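Local coordinates for 457aa long hypothetical protein (PDB 2CSU) that is of unknown function but joins a Rossmann-like CoA-binding-type domain to two domains of the succinyl-CoA ligase-like family, at residues V445-A448 and K449-G452. Numbering follows the deposited sequence.
Sequences VEQA and KNVG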
loop_
_atom_site.group_PDB
_atom_site.type_symbol
_atom_site.label_atom_id
_atom_site.label_comp_id
_atom_site.label_asym_id
_atom_site.label_seq_id
_atom_site.Cartn_x
_atom_site.Cartn_y
_atom_site.Cartn_z
ATOM N N VAL A 445 21.077 -6.573 3.195
ATOM C CA VAL A 445 22.473 -6.492 2.766
ATOM C C VAL A 445 23.221 -5.432 3.576
ATOM O O VAL A 445 24.319 -5.692 4.067
ATOM C CB VAL A 445 22.588 -6.181 1.251
ATOM C CG1 VAL A 445 24.025 -5.868 0.878
ATOM C CG2 VAL A 445 22.121 -7.371 0.452
ATOM N N GLU A 446 22.623 -4.253 3.735
ATOM C CA GLU A 446 23.262 -3.181 4.495
ATOM C C GLU A 446 23.564 -3.583 5.936
ATOM O O GLU A 446 24.622 -3.246 6.471
ATOM C CB GLU A 446 22.401 -1.920 4.485
ATOM C CG GLU A 446 22.826 -0.877 3.462
ATOM C CD GLU A 446 24.194 -0.259 3.753
ATOM O OE1 GLU A 446 24.768 0.380 2.846
ATOM O OE2 GLU A 446 24.693 -0.402 4.887
ATOM N N GLN A 447 22.641 -4.297 6.572
ATOM C CA GLN A 447 22.926 -4.690 7.949
ATOM C C GLN A 447 24.035 -5.744 8.022
ATOM O O GLN A 447 24.782 -5.850 8.993
ATOM C CB GLN A 447 21.632 -5.231 8.560
ATOM C CG GLN A 447 21.831 -5.806 9.963
ATOM C CD GLN A 447 22.211 -4.695 10.917
ATOM O OE1 GLN A 447 22.318 -3.532 10.567
ATOM N NE2 GLN A 447 22.445 -5.108 12.178
ATOM N N ALA A 448 24.103 -6.578 6.969
ATOM C CA ALA A 448 25.212 -7.518 6.875
ATOM C C ALA A 448 26.543 -6.766 6.834
ATOM O O ALA A 448 27.536 -7.164 7.422
ATOM C CB ALA A 448 25.035 -8.343 5.600
ATOM N N LYS A 449 26.538 -5.655 6.066
ATOM C CA LYS A 449 27.715 -4.792 6.047
ATOM C C LYS A 449 28.089 -4.358 7.464
ATOM O O LYS A 449 29.208 -4.518 7.926
ATOM C CB LYS A 449 27.386 -3.550 5.216
ATOM C CG LYS A 449 27.719 -3.713 3.733
ATOM C CD LYS A 449 26.900 -2.759 2.863
ATOM C CE LYS A 449 27.756 -2.011 1.836
ATOM N NZ LYS A 449 27.053 -1.963 0.555
ATOM N N ASN A 450 27.093 -3.756 8.137
ATOM C CA ASN A 450 27.321 -3.241 9.482
ATOM C C ASN A 450 27.974 -4.280 10.402
ATOM O O ASN A 450 29.015 -4.053 11.002
ATOM C CB ASN A 450 25.976 -2.787 10.046
ATOM C CG ASN A 450 25.594 -1.475 9.408
ATOM O OD1 ASN A 450 26.272 -0.967 8.519
ATOM N ND2 ASN A 450 24.476 -0.908 9.895
ATOM N N VAL A 451 27.313 -5.447 10.539
ATOM C CA VAL A 451 27.923 -6.481 11.377
ATOM C C VAL A 451 29.212 -7.023 10.753
ATOM O O VAL A 451 29.912 -7.846 11.329
ATOM C CB VAL A 451 26.929 -7.622 11.586
ATOM C CG1 VAL A 451 27.577 -8.711 12.434
ATOM C CG2 VAL A 451 25.694 -7.117 12.304
ATOM N N GLY A 452 29.521 -6.528 9.558
ATOM C CA GLY A 452 30.729 -6.948 8.871
ATOM C C GLY A 452 30.655 -8.348 8.290
ATOM O O GLY A 452 31.114 -9.314 8.907
#
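The Q447 amide, in the last turn of helix 434-450, has V451 CG2 over one face at NE2, 3.8 Å away, and N450 CB over the same face at OE1. The N450 amide, turned 73° from that of Q447, lies with one face over the backbone: E446 O sits beneath N450 CG at 3.6 Å, while Q447 OE1 lies off its ND2 edge, tilted out of the plane toward that same face. K449 CD rests over the face of the E446 carboxylate, 3.8 Å from its CD. The bend of E446 at chi2 (-66°) brings this carboxylate back to the lysine chain, and K449 NZ forms a long salt bridge with OE1 at 4.0 Å, from above that same face rather than in plane. The amides of K449, N450 and V451 donate to V445 O, E446 O and Q447 O, the last nearly straight at 174°, before G452 leaves the helix with positive phi. Q447 NE2 donates to T227 O, and N450 ND2 makes weak bonds to T227 OG1 and G269 O. Amide chemistry thus ties this helix end to the flavodoxin-like region, whereas the long E446-K449 pair probably adds weak electrostatic attraction to the lysine-carboxylate packing.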